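Putative ABC transporter, periplasmic binding protein, amino acid (Neisseria gonorrhoeae, PDB 2YJP) probably serves as the extracytoplasmic solute receptor of an amino-acid ABC transporter, binding L-cysteine in the cleft between its two lobes. Local coordinates at residues N255-A260 / D264-A269; A160-Q165 / R205-A210. The protein carries 1 engineered substitution. One frame throughout, in Å; residues are numbered along the deposited sequence.

Contact 1: N255-A260 / D264-A269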
loop_
_atom_site.group_PDB
_atom_site.type_symbol
_atom_site.label_atom_id
_atom_site.label_comp_id
_atom_site.label_asym_id
_atom_site.label_seq_id
_atom_site.Cartn_x
_atom_site.Cartn_y
_atom_site.Cartn_z
ATOM N N ASN A 255 -1.147 -17.655 -3.275
ATOM C CA ASN A 255 -1.552 -17.619 -4.704
ATOM C C ASN A 255 -2.959 -18.220 -4.942
ATOM O O ASN A 255 -3.785 -17.590 -5.588
ATOM C CB ASN A 255 -0.556 -18.395 -5.566
ATOM C CG ASN A 255 0.758 -17.654 -5.753
ATOM O OD1 ASN A 255 0.854 -16.461 -5.493
ATOM N ND2 ASN A 255 1.781 -18.375 -6.212
ATOM N N GLY A 256 -3.196 -19.438 -4.428
ATOM C CA GLY A 256 -4.455 -20.131 -4.562
ATOM C C GLY A 256 -5.582 -19.345 -3.889
ATOM O O GLY A 256 -6.684 -19.228 -4.410
ATOM N N GLU A 257 -5.284 -18.795 -2.724
ATOM C CA GLU A 257 -6.238 -17.913 -2.040
ATOM C C GLU A 257 -6.609 -16.649 -2.796
ATOM O O GLU A 257 -7.789 -16.329 -2.848
ATOM C CB GLU A 257 -5.700 -17.510 -0.695
ATOM C CG GLU A 257 -5.694 -18.613 0.302
ATOM C CD GLU A 257 -7.087 -18.910 0.777
ATOM O OE1 GLU A 257 -7.776 -17.927 1.164
ATOM O OE2 GLU A 257 -7.506 -20.101 0.735
ATOM N N ILE A 258 -5.620 -15.941 -3.356
ATOM C CA ILE A 258 -5.893 -14.751 -4.150
ATOM C C ILE A 258 -6.756 -15.081 -5.361
ATOM O O ILE A 258 -7.706 -14.359 -5.651
ATOM C CB ILE A 258 -4.607 -14.014 -4.599
ATOM C CG1 ILE A 258 -3.861 -13.454 -3.375
ATOM C CG2 ILE A 258 -4.922 -12.874 -5.612
ATOM C CD1 ILE A 258 -4.676 -12.474 -2.460
ATOM N N ALA A 259 -6.416 -16.183 -6.038
ATOM C CA ALA A 259 -7.055 -16.595 -7.286
ATOM C C ALA A 259 -8.497 -16.877 -6.956
ATOM O O ALA A 259 -9.408 -16.481 -7.708
ATOM C CB ALA A 259 -6.373 -17.872 -7.883
ATOM N N ALA A 260 -8.696 -17.577 -5.828
ATOM C CA ALA A 260 -10.053 -17.992 -5.426
ATOM C C ALA A 260 -10.877 -16.760 -5.054
ATOM O O ALA A 260 -12.075 -16.721 -5.355
ATOM C CB ALA A 260 -10.053 -19.016 -4.281
ATOM N N ASP A 264 -14.537 -15.877 -6.663
ATOM C CA ASP A 264 -15.732 -15.998 -5.838
ATOM C C ASP A 264 -16.331 -14.707 -5.263
ATOM O O ASP A 264 -17.277 -14.769 -4.497
ATOM C CB ASP A 264 -15.535 -17.052 -4.723
ATOM C CG ASP A 264 -14.554 -16.594 -3.584
ATOM O OD1 ASP A 264 -14.336 -15.521 -3.139
ATOM O OD2 ASP A 264 -13.867 -17.331 -3.011
ATOM N N GLY A 265 -15.793 -13.546 -5.606
ATOM C CA GLY A 265 -16.405 -12.282 -5.195
ATOM C C GLY A 265 -15.835 -11.664 -3.942
ATOM O O GLY A 265 -16.143 -10.525 -3.651
ATOM N N ARG A 266 -14.987 -12.379 -3.198
ATOM C CA ARG A 266 -14.388 -11.817 -1.984
ATOM C C ARG A 266 -13.538 -10.598 -2.201
ATOM O O ARG A 266 -13.589 -9.688 -1.383
ATOM C CB ARG A 266 -13.609 -12.867 -1.181
ATOM C CG ARG A 266 -14.604 -13.769 -0.349
ATOM C CD ARG A 266 -13.951 -14.979 0.355
ATOM N NE ARG A 266 -13.204 -15.775 -0.582
ATOM C CZ ARG A 266 -12.232 -16.633 -0.279
ATOM N NH1 ARG A 266 -11.854 -16.816 0.937
ATOM N NH2 ARG A 266 -11.616 -17.326 -1.183
ATOM N N LEU A 267 -12.752 -10.567 -3.277
ATOM C CA LEU A 267 -12.019 -9.343 -3.655
ATOM C C LEU A 267 -12.952 -8.189 -4.043
ATOM O O LEU A 267 -12.802 -7.080 -3.563
ATOM C CB LEU A 267 -10.975 -9.622 -4.753
ATOM C CG LEU A 267 -9.972 -8.478 -4.953
ATOM C CD1 LEU A 267 -9.017 -8.320 -3.752
ATOM C CD2 LEU A 267 -9.176 -8.726 -6.216
ATOM N N LYS A 268 -13.956 -8.474 -4.867
ATOM C CA LYS A 268 -14.969 -7.471 -5.210
ATOM C C LYS A 268 -15.702 -6.942 -3.940
ATOM O O LYS A 268 -15.879 -5.721 -3.774
ATOM C CB LYS A 268 -15.927 -8.023 -6.282
ATOM C CG LYS A 268 -17.027 -7.070 -6.802
ATOM C CD LYS A 268 -16.513 -6.043 -7.868
ATOM C CE LYS A 268 -17.610 -5.752 -8.952
ATOM N NZ LYS A 268 -18.486 -4.555 -8.665
ATOM N N ALA A 269 -16.065 -7.848 -3.029
ATOM C CA ALA A 269 -16.683 -7.455 -1.747
ATOM C C ALA A 269 -15.783 -6.511 -0.898
ATOM O O ALA A 269 -16.228 -5.460 -0.394
ATOM C CB ALA A 269 -17.170 -8.696 -0.943
HETATM O O HOH W 1 -9.988 -19.867 -0.288
#
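R266 lays the edge of its guanidinium group along the methyl of A260, with R266 NH2 3.9 Å from A260 CB and the methyl close to the guanidinium plane. The bend at chi3 (-54°) turns the long chain back along the turn, where the same flat group meets the carboxylate of D264 edge-on. R266 NE gives the main bond of that salt bridge, 2.8 Å to D264 OD1, nearly straight at 164° and reaching the oxygen on its syn side. Weaker bonds run from NE and NH2 to D264 OD2, and together they restrain the rotation of both groups. D264 OD1 also uses its anti lone pair to accept from the backbone N of R266 at 3.2 Å, which makes an Asx turn at the start of helix 266-274. With CG of D264 set between its backbone N and carbonyl carbon (chi1 71°), the carboxylate turns back over the carbonyl of A260. As a result D264 OD2 comes within 3.0 Å of A260 O, an acceptor-acceptor approach that the arginine's charge may help to offset. A260 O itself takes the N-H of D264, with D264 N at 2.9 Å, an i+4 helical bond; G265 then takes positive phi and stands at the N-cap of helix 266-274. E257 comes in through water 1, which donates to E257 OE2 at 2.7 Å and accepts from R266 NH2 at 3.1 Å. E257 OE1 and R266 NH1 are 4.2 Å apart, too far for a salt bridge, though the opposite charges probably still attract. R266 NH1 forms a salt bridge with D91, so the cation probably eases the closeness of E257 and D91. The junction of helices 248-264 and 266-274 lies at the surface, against helix 80-93, which L267 meets through F80 and I84 and R266 through D87.

Contact 2: A160-Q165 / R205-A210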
loop_
_atom_site.group_PDB
_atom_site.type_symbol
_atom_site.label_atom_id
_atom_site.label_comp_id
_atom_site.label_asym_id
_atom_site.label_seq_id
_atom_site.Cartn_x
_atom_site.Cartn_y
_atom_site.Cartn_z
ATOM N N ALA A 160 10.090 20.833 -13.907
ATOM C CA ALA A 160 10.774 22.143 -13.805
ATOM C C ALA A 160 10.258 23.007 -12.644
ATOM O O ALA A 160 10.972 23.837 -12.103
ATOM C CB ALA A 160 10.706 22.958 -15.113
ATOM N N GLN A 161 8.992 22.840 -12.279
ATOM C CA GLN A 161 8.388 23.589 -11.168
ATOM C C GLN A 161 8.968 23.194 -9.804
ATOM O O GLN A 161 8.834 23.940 -8.834
ATOM C CB GLN A 161 6.872 23.448 -11.167
ATOM C CG GLN A 161 6.176 24.286 -12.241
ATOM C CD GLN A 161 4.738 23.856 -12.449
ATOM O OE1 GLN A 161 4.351 22.725 -12.148
ATOM N NE2 GLN A 161 3.961 24.737 -12.991
ATOM N N LEU A 162 9.677 22.070 -9.714
ATOM C CA LEU A 162 10.328 21.747 -8.480
ATOM C C LEU A 162 11.705 22.449 -8.252
ATOM O O LEU A 162 12.279 22.367 -7.136
ATOM C CB LEU A 162 10.362 20.239 -8.295
ATOM C CG LEU A 162 8.968 19.564 -8.300
ATOM C CD1 LEU A 162 9.061 18.028 -8.377
ATOM C CD2 LEU A 162 8.054 19.973 -7.145
ATOM N N LYS A 163 12.212 23.195 -9.249
ATOM C CA LYS A 163 13.501 23.902 -9.103
ATOM C C LYS A 163 13.624 24.766 -7.830
ATOM O O LYS A 163 12.799 25.680 -7.591
ATOM C CB LYS A 163 13.738 24.804 -10.315
ATOM C CG LYS A 163 15.098 25.543 -10.337
ATOM C CD LYS A 163 16.202 24.669 -10.946
ATOM N N ASP A 164 14.671 24.518 -7.031
ATOM C CA ASP A 164 14.901 25.291 -5.772
ATOM C C ASP A 164 13.800 25.030 -4.728
ATOM O O ASP A 164 13.560 25.850 -3.831
ATOM C CB ASP A 164 15.048 26.805 -6.035
ATOM C CG ASP A 164 16.298 27.142 -6.830
ATOM O OD1 ASP A 164 17.260 26.335 -6.753
ATOM O OD2 ASP A 164 16.334 28.190 -7.532
ATOM N N GLN A 165 13.132 23.890 -4.859
ATOM C CA GLN A 165 12.000 23.571 -4.012
ATOM C C GLN A 165 12.071 22.101 -3.530
ATOM O O GLN A 165 12.839 21.314 -4.062
ATOM C CB GLN A 165 10.702 23.843 -4.766
ATOM C CG GLN A 165 10.557 25.281 -5.274
ATOM C CD GLN A 165 9.886 26.228 -4.274
ATOM O OE1 GLN A 165 10.224 26.262 -3.083
ATOM N NE2 GLN A 165 8.920 27.002 -4.764
ATOM N N ARG A 205 6.177 22.329 4.345
ATOM C CA ARG A 205 7.560 21.902 4.363
ATOM C C ARG A 205 8.076 21.586 2.949
ATOM O O ARG A 205 9.281 21.589 2.704
ATOM C CB ARG A 205 7.729 20.728 5.335
ATOM C CG ARG A 205 7.714 21.097 6.864
ATOM C CD ARG A 205 9.108 21.509 7.334
ATOM N NE ARG A 205 9.899 20.421 7.940
ATOM C CZ ARG A 205 11.222 20.256 7.754
ATOM N NH1 ARG A 205 11.909 21.078 6.953
ATOM N NH2 ARG A 205 11.865 19.249 8.361
ATOM N N GLY A 206 7.161 21.345 2.015
ATOM C CA GLY A 206 7.464 21.143 0.597
ATOM C C GLY A 206 6.317 21.690 -0.234
ATOM O O GLY A 206 5.251 21.980 0.309
ATOM N N VAL A 207 6.536 21.839 -1.535
ATOM C CA VAL A 207 5.563 22.436 -2.453
ATOM C C VAL A 207 4.595 21.393 -2.985
ATOM O O VAL A 207 3.580 21.786 -3.547
ATOM C CB VAL A 207 6.238 23.117 -3.670
ATOM C CG1 VAL A 207 7.180 24.186 -3.190
ATOM C CG2 VAL A 207 6.998 22.122 -4.497
ATOM N N ALA A 208 4.902 20.090 -2.774
ATOM C CA ALA A 208 4.143 18.966 -3.298
ATOM C C ALA A 208 4.554 17.659 -2.611
ATOM O O ALA A 208 5.599 17.587 -1.942
ATOM C CB ALA A 208 4.368 18.826 -4.802
ATOM N N LEU A 209 3.759 16.612 -2.826
ATOM C CA LEU A 209 4.012 15.336 -2.228
ATOM C C LEU A 209 3.659 14.254 -3.241
ATOM O O LEU A 209 2.591 14.282 -3.847
ATOM C CB LEU A 209 3.175 15.206 -0.960
ATOM C CG LEU A 209 3.249 13.933 -0.134
ATOM C CD1 LEU A 209 2.593 14.101 1.247
ATOM C CD2 LEU A 209 2.615 12.706 -0.902
ATOM N N ALA A 210 4.562 13.318 -3.441
ATOM C CA ALA A 210 4.348 12.247 -4.393
ATOM C C ALA A 210 4.088 10.918 -3.675
ATOM O O ALA A 210 4.730 10.628 -2.655
ATOM C CB ALA A 210 5.553 12.131 -5.304
#
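V207 brings its two methyls against the turn at L162-Q165, with CG1 on the Q165 amide and CG2 mainly on L162. V207 CG1 stands above the plane of that amide, 3.6 Å from Q165 CD and almost equally far, 3.7 Å, from Q165 OE1 and NE2. The Q165 chain is bent at chi2 (-90°), which lays the face of the amide over CG1; the two side chains cross at about a right angle. V207 CG2 points the other way along the turn, to L162 CD2 at 3.6 Å, with Q165 CB a looser neighbour. The type II turn from L162 to Q165 brings its two ends close together, and both side chains reach the same valine. A208 then bonds to L168 of the parallel strand 166-170 and tucks its methyl against I156, V148 and S150. L209 bonds to V149 of strand 142-151 and packs on helix 194-202. A210 returns to L168 and rests on A175 and F179 of helix 174-182. Between the two segments the contact is non-polar, van der Waals packing, the glutamine contributing an amide face; the adjoining backbone bond of V207 with T166 supplies the polar tie.

The two contacts lie on opposite sides of the chain's centre, their own centres 40 Å apart and their nearest atoms about 23 Å apart. Contact 1 joins two consecutive helices near the end of the chain and lies away from the annotated sites. Contact 2 joins a turn to the residue, some 40 positions later, that leads into strand 208-212, whose H211 and D212 line the cysteine pocket. A zinc ion held by H183 and E185 is also near contact 2, about 8 Å from the side chain of L162.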